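Local coordinates for CaaX farnesyltransferase alpha subunit Ram2 (Aspergillus fumigatus, PDB 4L9P), which forms the alpha subunit of a heterodimeric prenyltransferase that probably attaches farnesyl, and perhaps geranylgeranyl, groups to the cysteine of CaaX proteins, at residues E24-I28 with R72-L76; L60-M64 with H87-Y93; L276-K280 with W309-Y314; A283-V287 with A306-L310. The protein carries 1 engineered substitution. All coordinates share one frame. Residues are numbered along the deposited sequence.

Contact 1 of 4, residues E24-I28 with R72-L76; sequences EWASI and RALRL
Near the N-terminus of the chain, a loop packs on the start of a helix through a partly buried contact built on two arginines: E24-I28, following helix 18-21, meets one flank of helix 71-83. E24 and W25 finish a 3-10 turn, and a type I turn runs from W25 to I28; E24 CA and R72 CA stand 7.5 Å apart. R72 reaches out with chi1 p and chi2 and chi3 both t. Its CD lies 3.6 Å from the centroid of the six-membered ring of W25 (chi1 m), a CH-pi contact over the face. Beyond the indole, R72 NH1 donates to E24 O (2.8 Å) and S27 OG (3.0 Å), while NE forms a salt bridge with E68. R75 NH2 salt-bridges E24 OE1 at 2.8 Å, and water 1 joins W25 NE1 (3.1 Å) to R75 NE (3.2 Å). W25 CH2 also touches L76 CD2 (3.8 Å). The loop thus covers the first helix of the first prenyltransferase alpha-subunit repeat, a helical-hairpin unit of the TPR clan.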
loop_
_atom_site.group_PDB
_atom_site.type_symbol
_atom_site.label_atom_id
_atom_site.label_comp_id
_atom_site.label_asym_id
_atom_site.label_seq_id
_atom_site.Cartn_x
_atom_site.Cartn_y
_atom_site.Cartn_z
ATOM N N GLU A 24 4.936 16.452 -41.844
ATOM C CA GLU A 24 3.922 16.819 -40.869
ATOM C C GLU A 24 4.563 17.391 -39.597
ATOM O O GLU A 24 3.955 18.178 -38.907
ATOM C CB GLU A 24 3.218 15.544 -40.417
ATOM C CG GLU A 24 2.007 15.223 -41.180
ATOM C CD GLU A 24 0.830 15.990 -40.641
ATOM O OE1 GLU A 24 0.603 15.929 -39.419
ATOM O OE2 GLU A 24 0.140 16.624 -41.450
ATOM N N TRP A 25 5.796 17.004 -39.362
ATOM C CA TRP A 25 6.529 17.331 -38.140
ATOM C C TRP A 25 7.643 18.314 -38.429
ATOM O O TRP A 25 8.443 18.644 -37.554
ATOM C CB TRP A 25 7.081 16.028 -37.529
ATOM C CG TRP A 25 5.999 15.276 -36.818
ATOM C CD1 TRP A 25 5.250 14.229 -37.290
ATOM C CD2 TRP A 25 5.497 15.598 -35.534
ATOM N NE1 TRP A 25 4.316 13.846 -36.343
ATOM C CE2 TRP A 25 4.445 14.684 -35.258
ATOM C CE3 TRP A 25 5.817 16.579 -34.601
ATOM C CZ2 TRP A 25 3.723 14.714 -34.063
ATOM C CZ3 TRP A 25 5.126 16.579 -33.372
ATOM C CH2 TRP A 25 4.077 15.658 -33.148
ATOM N N ALA A 26 7.725 18.774 -39.683
ATOM C CA ALA A 26 8.823 19.673 -40.002
ATOM C C ALA A 26 8.848 20.976 -39.227
ATOM O O ALA A 26 9.924 21.474 -38.973
ATOM C CB ALA A 26 8.825 19.979 -41.554
ATOM N N SER A 27 7.686 21.529 -38.861
ATOM C CA SER A 27 7.582 22.864 -38.237
ATOM C C SER A 27 8.048 22.925 -36.792
ATOM O O SER A 27 8.000 24.014 -36.198
ATOM C CB SER A 27 6.154 23.476 -38.382
ATOM O OG SER A 27 5.184 22.794 -37.538
ATOM N N ILE A 28 8.499 21.795 -36.222
ATOM C CA ILE A 28 8.930 21.789 -34.815
ATOM C C ILE A 28 10.229 20.995 -34.648
ATOM O O ILE A 28 10.415 20.002 -35.301
ATOM C CB ILE A 28 7.783 21.339 -33.890
ATOM C CG1 ILE A 28 8.061 21.776 -32.444
ATOM C CG2 ILE A 28 7.533 19.845 -34.005
ATOM C CD1 ILE A 28 6.863 21.501 -31.489
ATOM N N ARG A 72 -1.470 16.195 -34.686
ATOM C CA ARG A 72 -0.202 15.483 -34.730
ATOM C C ARG A 72 0.252 15.119 -33.310
ATOM O O ARG A 72 0.771 14.025 -33.098
ATOM C CB ARG A 72 0.906 16.236 -35.519
ATOM C CG ARG A 72 1.391 17.518 -34.879
ATOM C CD ARG A 72 2.557 18.154 -35.719
ATOM N NE ARG A 72 2.974 19.347 -35.022
ATOM C CZ ARG A 72 3.736 20.270 -35.562
ATOM N NH1 ARG A 72 4.173 20.081 -36.815
ATOM N NH2 ARG A 72 4.052 21.339 -34.852
ATOM N N ALA A 73 0.100 16.046 -32.373
ATOM C CA ALA A 73 0.498 15.773 -30.985
ATOM C C ALA A 73 -0.344 14.653 -30.421
ATOM O O ALA A 73 0.186 13.790 -29.677
ATOM C CB ALA A 73 0.355 17.051 -30.144
ATOM N N LEU A 74 -1.627 14.634 -30.749
ATOM C CA LEU A 74 -2.483 13.551 -30.272
ATOM C C LEU A 74 -1.993 12.185 -30.793
ATOM O O LEU A 74 -1.852 11.221 -30.031
ATOM C CB LEU A 74 -3.958 13.834 -30.619
ATOM C CG LEU A 74 -4.984 12.791 -30.126
ATOM C CD1 LEU A 74 -5.027 12.762 -28.567
ATOM C CD2 LEU A 74 -6.368 13.125 -30.724
ATOM N N ARG A 75 -1.685 12.075 -32.073
ATOM C CA ARG A 75 -1.136 10.847 -32.669
ATOM C C ARG A 75 0.210 10.471 -32.022
ATOM O O ARG A 75 0.446 9.301 -31.681
ATOM C CB ARG A 75 -0.914 11.036 -34.174
ATOM C CG ARG A 75 -2.189 11.093 -34.983
ATOM C CD ARG A 75 -1.903 10.927 -36.519
ATOM N NE ARG A 75 -0.784 11.747 -37.018
ATOM C CZ ARG A 75 -0.885 13.004 -37.462
ATOM N NH1 ARG A 75 -2.070 13.621 -37.520
ATOM N NH2 ARG A 75 0.215 13.632 -37.882
ATOM N N LEU A 76 1.010 11.473 -31.692
ATOM C CA LEU A 76 2.295 11.224 -31.035
ATOM C C LEU A 76 2.059 10.577 -29.647
ATOM O O LEU A 76 2.760 9.638 -29.244
ATOM C CB LEU A 76 3.024 12.563 -30.844
ATOM C CG LEU A 76 4.329 12.484 -30.035
ATOM C CD1 LEU A 76 5.354 11.481 -30.601
ATOM C CD2 LEU A 76 4.965 13.861 -29.881
HETATM O O HOH W 1 2.436 11.405 -36.748
HETATM O O HOH W 2 5.105 24.100 -35.128
#

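Contact 2 of 4, residues L60-M64 with H87-Y93; sequences LRAVM and HYTVWIY. With EDO (1,2-ethanediol), chain F; EDO (1,2-ethanediol), chain G.
H87, N-cap of helix 88-100, accepts from V90 N through ND1 (3.1 Å); its CE1 lies 4.0 Å from L60 CD2, and NE2 is hydrogen-bonded at 2.9 Å to O2 of an ethanediol (chain F, probably from the crystallisation liquor). Helices 60-64 and 88-93 cross at 40°, axes 11.9 Å apart; CA atoms approach most closely at L60-V90 (8.0 Å) and M64-Y93 (7.5 Å). T89 gives CG2 to M64 SD (3.7 Å), its hydroxyl bonding M197 of the Ram1 beta subunit. V90 CG2 meets L60 CD2 at 3.9 Å. Y93, chi1 t, spans the gap between the helices: L60 CD1 is 3.6 Å from its CD2, V63 CB 3.4 Å from its OH (bonded to E68 O), and M64 CG (chi1 m) sits 3.5 Å from the ring centroid, a CH-pi contact joined by an oblique Met-aromatic one from SD (4.4 Å). Helix 71-83, between the two in sequence, packs on both (I80 on L60, T77 on V90): roughly parallel alternate helices, as in TPR-like alpha-alpha superhelices.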
loop_
_atom_site.group_PDB
_atom_site.type_symbol
_atom_site.label_atom_id
_atom_site.label_comp_id
_atom_site.label_asym_id
_atom_site.label_seq_id
_atom_site.Cartn_x
_atom_site.Cartn_y
_atom_site.Cartn_z
ATOM N N LEU A 60 7.985 14.666 -28.141
ATOM C CA LEU A 60 7.013 14.957 -27.099
ATOM C C LEU A 60 7.503 16.115 -26.200
ATOM O O LEU A 60 6.715 17.010 -25.821
ATOM C CB LEU A 60 6.775 13.671 -26.253
ATOM C CG LEU A 60 5.634 13.919 -25.241
ATOM C CD1 LEU A 60 4.284 14.070 -25.928
ATOM C CD2 LEU A 60 5.573 12.811 -24.153
ATOM N N ARG A 61 8.785 16.113 -25.878
ATOM C CA ARG A 61 9.317 17.221 -25.086
ATOM C C ARG A 61 9.048 18.558 -25.799
ATOM O O ARG A 61 8.646 19.529 -25.170
ATOM C CB ARG A 61 10.831 17.080 -24.839
ATOM C CG ARG A 61 11.132 16.165 -23.674
ATOM C CD ARG A 61 12.633 16.220 -23.281
ATOM N NE ARG A 61 13.343 15.391 -24.224
ATOM C CZ ARG A 61 13.585 14.091 -24.111
ATOM N NH1 ARG A 61 13.303 13.383 -23.003
ATOM N NH2 ARG A 61 14.180 13.515 -25.125
ATOM N N ALA A 62 9.251 18.592 -27.114
ATOM C CA ALA A 62 9.047 19.830 -27.846
ATOM C C ALA A 62 7.590 20.263 -27.875
ATOM O O ALA A 62 7.286 21.444 -27.694
ATOM C CB ALA A 62 9.580 19.664 -29.310
ATOM N N VAL A 63 6.669 19.348 -28.175
ATOM C CA VAL A 63 5.271 19.750 -28.211
ATOM C C VAL A 63 4.767 20.196 -26.842
ATOM O O VAL A 63 3.995 21.153 -26.747
ATOM C CB VAL A 63 4.310 18.730 -28.907
ATOM C CG1 VAL A 63 4.624 18.684 -30.396
ATOM C CG2 VAL A 63 4.386 17.336 -28.304
ATOM N N MET A 64 5.175 19.480 -25.780
ATOM C CA MET A 64 4.686 19.875 -24.480
ATOM C C MET A 64 5.271 21.239 -24.055
ATOM O O MET A 64 4.578 22.056 -23.450
ATOM C CB MET A 64 5.037 18.791 -23.460
ATOM C CG MET A 64 4.234 17.502 -23.684
ATOM S SD MET A 64 4.457 16.272 -22.388
ATOM C CE MET A 64 6.221 16.126 -22.342
ATOM N N HIS A 87 3.924 5.540 -19.139
ATOM C CA HIS A 87 4.497 6.897 -19.168
ATOM C C HIS A 87 3.413 7.836 -18.682
ATOM O O HIS A 87 2.545 8.244 -19.459
ATOM C CB HIS A 87 4.892 7.161 -20.625
ATOM C CG HIS A 87 5.720 8.386 -20.844
ATOM N ND1 HIS A 87 5.268 9.669 -20.583
ATOM C CD2 HIS A 87 6.952 8.524 -21.417
ATOM C CE1 HIS A 87 6.213 10.531 -20.925
ATOM N NE2 HIS A 87 7.260 9.859 -21.411
ATOM N N TYR A 88 3.409 8.183 -17.391
ATOM C CA TYR A 88 2.245 8.913 -16.836
ATOM C C TYR A 88 2.113 10.295 -17.491
ATOM O O TYR A 88 0.980 10.803 -17.639
ATOM C CB TYR A 88 2.337 9.026 -15.278
ATOM C CG TYR A 88 3.578 9.717 -14.778
ATOM C CD1 TYR A 88 3.608 11.115 -14.641
ATOM C CD2 TYR A 88 4.753 8.999 -14.543
ATOM C CE1 TYR A 88 4.709 11.778 -14.215
ATOM C CE2 TYR A 88 5.902 9.655 -14.134
ATOM C CZ TYR A 88 5.880 11.069 -13.989
ATOM O OH TYR A 88 7.046 11.716 -13.642
ATOM N N THR A 89 3.240 10.934 -17.801
ATOM C CA THR A 89 3.152 12.300 -18.372
ATOM C C THR A 89 2.373 12.298 -19.718
ATOM O O THR A 89 1.533 13.157 -19.950
ATOM C CB THR A 89 4.544 12.839 -18.641
ATOM O OG1 THR A 89 5.274 12.890 -17.400
ATOM C CG2 THR A 89 4.506 14.266 -19.236
ATOM N N VAL A 90 2.632 11.307 -20.566
ATOM C CA VAL A 90 2.014 11.377 -21.913
ATOM C C VAL A 90 0.499 11.199 -21.821
ATOM O O VAL A 90 -0.252 11.786 -22.602
ATOM C CB VAL A 90 2.651 10.352 -22.854
ATOM C CG1 VAL A 90 2.198 8.950 -22.595
ATOM C CG2 VAL A 90 2.282 10.693 -24.326
ATOM N N TRP A 91 -0.006 10.431 -20.835
ATOM C CA TRP A 91 -1.464 10.299 -20.702
ATOM C C TRP A 91 -2.103 11.617 -20.264
ATOM O O TRP A 91 -3.188 11.985 -20.739
ATOM C CB TRP A 91 -1.773 9.249 -19.601
ATOM C CG TRP A 91 -1.582 7.857 -20.016
ATOM C CD1 TRP A 91 -0.472 7.023 -19.796
ATOM C CD2 TRP A 91 -2.511 7.087 -20.760
ATOM N NE1 TRP A 91 -0.701 5.778 -20.364
ATOM C CE2 TRP A 91 -1.944 5.799 -20.959
ATOM C CE3 TRP A 91 -3.763 7.364 -21.314
ATOM C CZ2 TRP A 91 -2.632 4.788 -21.610
ATOM C CZ3 TRP A 91 -4.438 6.338 -21.975
ATOM C CH2 TRP A 91 -3.886 5.069 -22.110
ATOM N N ILE A 92 -1.470 12.303 -19.319
ATOM C CA ILE A 92 -2.042 13.567 -18.890
ATOM C C ILE A 92 -2.045 14.595 -20.032
ATOM O O ILE A 92 -3.047 15.310 -20.230
ATOM C CB ILE A 92 -1.247 14.118 -17.689
ATOM C CG1 ILE A 92 -1.470 13.141 -16.511
ATOM C CG2 ILE A 92 -1.653 15.566 -17.328
ATOM C CD1 ILE A 92 -0.462 13.238 -15.539
ATOM N N TYR A 93 -0.961 14.634 -20.820
ATOM C CA TYR A 93 -0.917 15.542 -21.960
ATOM C C TYR A 93 -1.977 15.117 -23.014
ATOM O O TYR A 93 -2.671 15.968 -23.570
ATOM C CB TYR A 93 0.494 15.506 -22.524
ATOM C CG TYR A 93 0.705 16.378 -23.723
ATOM C CD1 TYR A 93 0.380 17.683 -23.706
ATOM C CD2 TYR A 93 1.260 15.824 -24.888
ATOM C CE1 TYR A 93 0.600 18.513 -24.893
ATOM C CE2 TYR A 93 1.494 16.569 -26.015
ATOM C CZ TYR A 93 1.167 17.918 -26.021
ATOM O OH TYR A 93 1.416 18.618 -27.202
HETATM C C1 EDO F . 8.868 13.159 -22.490
HETATM O O1 EDO F . 7.885 13.065 -21.425
HETATM C C2 EDO F . 10.090 12.342 -22.053
HETATM O O2 EDO F . 9.802 10.941 -22.149
HETATM C C1 EDO G . 13.655 9.288 -23.216
HETATM O O1 EDO G . 13.389 10.643 -23.566
HETATM C C2 EDO G . 13.317 9.038 -21.771
HETATM O O2 EDO G . 11.961 9.409 -21.460
#

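Contact 3 of 4, residues L276-K280 with W309-Y314; sequences LSEWK and WLADVY
The indole of W309 is clasped between two side chains of L276-K280. With chi1 t and chi2 -74°, it extends from helix 304-317 so that NE1 donates to L276 O at 2.9 Å. That carbonyl also accepts from W279 N (2.9 Å), closing the 3-10 turn 276-278 ahead of the helix that starts at K280, with W279 as N-cap. On one face of W309 lies W279 (chi1 m, chi2 18°), an offset stack with six-membered-ring centroids 4.9 Å apart and planes at 21°. This buried Trp-Trp stack joins the turn to a neighbouring helix in the all-helical C-terminal part of the subunit. Against the opposite face, L276 in the mt rotamer sets CD2 4.0 Å from the six-membered-ring centroid, a CH-pi contact, while its CD1 reaches D312 CB (3.6 Å) and its CB reaches V313 CG2 (3.7 Å). V313 CA (chi1 t) is 5.5 Å from S277 CA. K280, all four chi angles t, brings CD to 4.0 Å from V313 CG1. Its CE lies 3.4 Å from Y314 OH. W279 also packs on L245 of helix 238-254 and A265 of helix 259-272; D312 forms salt bridges with R266 of the latter and with R349, and helix 323-338 covers Y314.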
loop_
_atom_site.group_PDB
_atom_site.type_symbol
_atom_site.label_atom_id
_atom_site.label_comp_id
_atom_site.label_asym_id
_atom_site.label_seq_id
_atom_site.Cartn_x
_atom_site.Cartn_y
_atom_site.Cartn_z
ATOM N N LEU A 276 -23.075 -8.550 17.517
ATOM C CA LEU A 276 -22.602 -9.842 16.995
ATOM C C LEU A 276 -23.445 -11.020 17.520
ATOM O O LEU A 276 -23.573 -12.040 16.867
ATOM C CB LEU A 276 -21.136 -10.040 17.353
ATOM C CG LEU A 276 -20.203 -9.000 16.723
ATOM C CD1 LEU A 276 -18.788 -9.201 17.254
ATOM C CD2 LEU A 276 -20.195 -9.009 15.166
ATOM N N SER A 277 -24.052 -10.860 18.688
ATOM C CA SER A 277 -24.825 -11.961 19.252
ATOM C C SER A 277 -26.045 -12.366 18.385
ATOM O O SER A 277 -26.607 -13.458 18.568
ATOM C CB SER A 277 -25.252 -11.647 20.705
ATOM O OG SER A 277 -25.985 -10.442 20.722
ATOM N N GLU A 278 -26.471 -11.512 17.441
ATOM C CA GLU A 278 -27.480 -11.957 16.493
ATOM C C GLU A 278 -27.095 -13.223 15.770
ATOM O O GLU A 278 -27.974 -13.923 15.274
ATOM C CB GLU A 278 -27.754 -10.914 15.408
ATOM C CG GLU A 278 -28.500 -9.753 15.912
ATOM C CD GLU A 278 -29.378 -9.084 14.860
ATOM O OE1 GLU A 278 -29.407 -9.455 13.620
ATOM O OE2 GLU A 278 -30.025 -8.132 15.317
ATOM N N TRP A 279 -25.792 -13.470 15.630
ATOM C CA TRP A 279 -25.331 -14.673 14.947
ATOM C C TRP A 279 -24.726 -15.732 15.875
ATOM O O TRP A 279 -23.995 -16.596 15.429
ATOM C CB TRP A 279 -24.287 -14.321 13.880
ATOM C CG TRP A 279 -24.890 -13.842 12.598
ATOM C CD1 TRP A 279 -26.172 -13.356 12.349
ATOM C CD2 TRP A 279 -24.224 -13.882 11.356
ATOM N NE1 TRP A 279 -26.299 -13.079 10.992
ATOM C CE2 TRP A 279 -25.117 -13.393 10.367
ATOM C CE3 TRP A 279 -22.949 -14.305 10.977
ATOM C CZ2 TRP A 279 -24.754 -13.290 9.010
ATOM C CZ3 TRP A 279 -22.576 -14.221 9.661
ATOM C CH2 TRP A 279 -23.491 -13.750 8.665
ATOM N N LYS A 280 -25.065 -15.686 17.162
ATOM C CA LYS A 280 -24.432 -16.597 18.100
ATOM C C LYS A 280 -24.727 -18.047 17.729
ATOM O O LYS A 280 -23.833 -18.864 17.673
ATOM C CB LYS A 280 -24.877 -16.279 19.522
ATOM C CG LYS A 280 -24.151 -17.072 20.610
ATOM C CD LYS A 280 -24.696 -16.706 21.978
ATOM C CE LYS A 280 -24.153 -17.653 23.019
ATOM N NZ LYS A 280 -24.850 -17.463 24.312
ATOM N N TRP A 309 -15.793 -15.226 15.971
ATOM C CA TRP A 309 -17.085 -14.583 16.204
ATOM C C TRP A 309 -17.572 -14.871 17.620
ATOM O O TRP A 309 -18.002 -13.952 18.354
ATOM C CB TRP A 309 -18.102 -15.117 15.197
ATOM C CG TRP A 309 -19.340 -14.303 15.105
ATOM C CD1 TRP A 309 -20.354 -14.236 16.010
ATOM C CD2 TRP A 309 -19.686 -13.426 14.034
ATOM N NE1 TRP A 309 -21.332 -13.369 15.552
ATOM C CE2 TRP A 309 -20.931 -12.850 14.344
ATOM C CE3 TRP A 309 -19.048 -13.074 12.823
ATOM C CZ2 TRP A 309 -21.563 -11.942 13.490
ATOM C CZ3 TRP A 309 -19.675 -12.174 11.963
ATOM C CH2 TRP A 309 -20.917 -11.620 12.300
ATOM N N LEU A 310 -17.499 -16.151 18.006
ATOM C CA LEU A 310 -17.896 -16.534 19.376
ATOM C C LEU A 310 -17.028 -15.849 20.446
ATOM O O LEU A 310 -17.548 -15.443 21.485
ATOM C CB LEU A 310 -17.879 -18.063 19.537
ATOM C CG LEU A 310 -18.991 -18.711 18.713
ATOM C CD1 LEU A 310 -18.845 -20.230 18.630
ATOM C CD2 LEU A 310 -20.419 -18.286 19.138
ATOM N N ALA A 311 -15.725 -15.708 20.208
ATOM C CA ALA A 311 -14.882 -15.079 21.198
ATOM C C ALA A 311 -15.391 -13.671 21.425
ATOM O O ALA A 311 -15.439 -13.200 22.549
ATOM C CB ALA A 311 -13.465 -15.037 20.706
ATOM N N ASP A 312 -15.717 -12.966 20.330
ATOM C CA ASP A 312 -16.206 -11.594 20.473
ATOM C C ASP A 312 -17.577 -11.506 21.137
ATOM O O ASP A 312 -17.804 -10.596 21.966
ATOM C CB ASP A 312 -16.233 -10.863 19.124
ATOM C CG ASP A 312 -14.844 -10.584 18.592
ATOM O OD1 ASP A 312 -13.857 -10.556 19.372
ATOM O OD2 ASP A 312 -14.722 -10.356 17.379
ATOM N N VAL A 313 -18.501 -12.413 20.767
ATOM C CA VAL A 313 -19.809 -12.434 21.424
ATOM C C VAL A 313 -19.661 -12.614 22.946
ATOM O O VAL A 313 -20.283 -11.885 23.736
ATOM C CB VAL A 313 -20.700 -13.554 20.841
ATOM C CG1 VAL A 313 -21.888 -13.839 21.759
ATOM C CG2 VAL A 313 -21.169 -13.168 19.417
ATOM N N TYR A 314 -18.830 -13.563 23.365
ATOM C CA TYR A 314 -18.715 -13.862 24.804
ATOM C C TYR A 314 -17.944 -12.755 25.523
ATOM O O TYR A 314 -18.196 -12.470 26.705
ATOM C CB TYR A 314 -18.020 -15.205 24.998
ATOM C CG TYR A 314 -18.935 -16.362 24.683
ATOM C CD1 TYR A 314 -20.124 -16.549 25.407
ATOM C CD2 TYR A 314 -18.617 -17.277 23.695
ATOM C CE1 TYR A 314 -20.980 -17.626 25.107
ATOM C CE2 TYR A 314 -19.469 -18.332 23.384
ATOM C CZ TYR A 314 -20.642 -18.489 24.073
ATOM O OH TYR A 314 -21.457 -19.543 23.753
#

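Contact 4 of 4, residues A283-V287 with A306-L310; sequences ARSFV and AIEWL
A283 and R284 are helical; a type I turn from R284 to V287, closed by V287 N to R284 O (3.0 Å), overlaps a turn closed by F286 N to A283 O (3.1 Å). Opposite them, A306-L310 is regular helix. The two backbones come very close at A283-A306, CA to CA 4.7 Å, then part to 7.1 Å at V287-I307. Small side chains make this possible: A306 CB rests 3.5 Å from A283 O and 3.7 Å from F286 CB. Here a short helix, 280-284, and the turn that follows it pack on helix 304-317 in the all-helical C-terminal part of the subunit. L310 (chi1 m, chi2 t) forks between the two ends of 283-287, CD2 at 3.7 Å from A283 CB, CD1 at 4.1 Å from V287 CG2. V287, chi1 t, also brings CG2 to I307 CG1 (3.9 Å). A283 CB touches W309 CD1 at 4.0 Å, and F286, chi1 m, is backed by I252 and L253 of helix 238-254.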
loop_
_atom_site.group_PDB
_atom_site.type_symbol
_atom_site.label_atom_id
_atom_site.label_comp_id
_atom_site.label_asym_id
_atom_site.label_seq_id
_atom_site.Cartn_x
_atom_site.Cartn_y
_atom_site.Cartn_z
ATOM N N ALA A 283 -22.994 -19.078 14.441
ATOM C CA ALA A 283 -21.564 -19.309 14.650
ATOM C C ALA A 283 -21.357 -20.637 15.378
ATOM O O ALA A 283 -20.507 -21.411 14.992
ATOM C CB ALA A 283 -20.925 -18.159 15.448
ATOM N N ARG A 284 -22.152 -20.911 16.418
ATOM C CA ARG A 284 -22.017 -22.185 17.135
ATOM C C ARG A 284 -22.226 -23.387 16.223
ATOM O O ARG A 284 -21.696 -24.479 16.503
ATOM C CB ARG A 284 -23.051 -22.275 18.256
ATOM C CG ARG A 284 -22.893 -21.264 19.350
ATOM C CD ARG A 284 -23.977 -21.456 20.441
ATOM N NE ARG A 284 -23.439 -22.271 21.521
ATOM C CZ ARG A 284 -23.963 -23.404 22.017
ATOM N NH1 ARG A 284 -25.093 -23.936 21.537
ATOM N NH2 ARG A 284 -23.326 -24.026 23.009
ATOM N N SER A 285 -23.046 -23.243 15.176
ATOM C CA SER A 285 -23.310 -24.393 14.300
ATOM C C SER A 285 -22.046 -24.933 13.594
ATOM O O SER A 285 -22.074 -26.056 13.084
ATOM C CB SER A 285 -24.421 -24.094 13.277
ATOM O OG SER A 285 -24.003 -23.188 12.255
ATOM N N PHE A 286 -20.965 -24.143 13.554
ATOM C CA PHE A 286 -19.728 -24.558 12.897
ATOM C C PHE A 286 -18.730 -25.108 13.905
ATOM O O PHE A 286 -17.605 -25.461 13.543
ATOM C CB PHE A 286 -19.092 -23.393 12.116
ATOM C CG PHE A 286 -19.980 -22.867 11.049
ATOM C CD1 PHE A 286 -20.090 -23.519 9.840
ATOM C CD2 PHE A 286 -20.792 -21.767 11.289
ATOM C CE1 PHE A 286 -21.003 -23.027 8.829
ATOM C CE2 PHE A 286 -21.675 -21.283 10.328
ATOM C CZ PHE A 286 -21.773 -21.909 9.088
ATOM N N VAL A 287 -19.125 -25.166 15.179
ATOM C CA VAL A 287 -18.178 -25.500 16.239
ATOM C C VAL A 287 -18.874 -26.515 17.105
ATOM O O VAL A 287 -19.594 -26.118 18.009
ATOM C CB VAL A 287 -17.715 -24.217 17.071
ATOM C CG1 VAL A 287 -16.667 -24.582 18.108
ATOM C CG2 VAL A 287 -17.170 -23.092 16.136
ATOM N N ALA A 306 -15.929 -18.625 12.736
ATOM C CA ALA A 306 -16.989 -18.892 13.716
ATOM C C ALA A 306 -16.427 -18.851 15.123
ATOM O O ALA A 306 -17.061 -18.307 16.006
ATOM C CB ALA A 306 -17.633 -20.196 13.409
ATOM N N ILE A 307 -15.216 -19.374 15.309
ATOM C CA ILE A 307 -14.604 -19.345 16.645
ATOM C C ILE A 307 -14.297 -17.896 17.029
ATOM O O ILE A 307 -14.565 -17.475 18.192
ATOM C CB ILE A 307 -13.287 -20.173 16.689
ATOM C CG1 ILE A 307 -13.537 -21.629 16.292
ATOM C CG2 ILE A 307 -12.602 -20.095 18.060
ATOM C CD1 ILE A 307 -12.253 -22.423 16.225
ATOM N N GLU A 308 -13.755 -17.087 16.092
ATOM C CA GLU A 308 -13.458 -15.693 16.440
ATOM C C GLU A 308 -14.737 -14.909 16.720
ATOM O O GLU A 308 -14.789 -14.056 17.619
ATOM C CB GLU A 308 -12.739 -15.062 15.280
ATOM C CG GLU A 308 -12.302 -13.628 15.604
ATOM C CD GLU A 308 -11.651 -13.030 14.385
ATOM O OE1 GLU A 308 -11.860 -13.612 13.271
ATOM O OE2 GLU A 308 -10.949 -11.999 14.504
ATOM N N TRP A 309 -15.793 -15.226 15.971
ATOM C CA TRP A 309 -17.085 -14.583 16.204
ATOM C C TRP A 309 -17.572 -14.871 17.620
ATOM O O TRP A 309 -18.002 -13.952 18.354
ATOM C CB TRP A 309 -18.102 -15.117 15.197
ATOM C CG TRP A 309 -19.340 -14.303 15.105
ATOM C CD1 TRP A 309 -20.354 -14.236 16.010
ATOM C CD2 TRP A 309 -19.686 -13.426 14.034
ATOM N NE1 TRP A 309 -21.332 -13.369 15.552
ATOM C CE2 TRP A 309 -20.931 -12.850 14.344
ATOM C CE3 TRP A 309 -19.048 -13.074 12.823
ATOM C CZ2 TRP A 309 -21.563 -11.942 13.490
ATOM C CZ3 TRP A 309 -19.675 -12.174 11.963
ATOM C CH2 TRP A 309 -20.917 -11.620 12.300
ATOM N N LEU A 310 -17.499 -16.151 18.006
ATOM C CA LEU A 310 -17.896 -16.534 19.376
ATOM C C LEU A 310 -17.028 -15.849 20.446
ATOM O O LEU A 310 -17.548 -15.443 21.485
ATOM C CB LEU A 310 -17.879 -18.063 19.537
ATOM C CG LEU A 310 -18.991 -18.711 18.713
ATOM C CD1 LEU A 310 -18.845 -20.230 18.630
ATOM C CD2 LEU A 310 -20.419 -18.286 19.138
#

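Overall arrangement
The four contacts form two pairs on opposite sides of the chain's centre, with about 56 Å between the centres of contacts 2 and 3. The centres of contacts 1 and 2 are about 13 Å apart, and the two touch: A73 CB of contact 1 lies 3.5 Å from Y93 OH of contact 2, and W25 CZ3 lies 3.7 Å from V63 CG1. Contacts 3 and 4, centres about 8 Å apart, share W309 and L310 on helix 304-317, which receives successive parts of the chain. Contact 2 is the one that reaches the bound CaaX peptide: Y88, in H87-Y93 but outside the packing on L60-M64, packs on an apolar peptide side chain and hydrogen-bonds the Ram1 beta subunit.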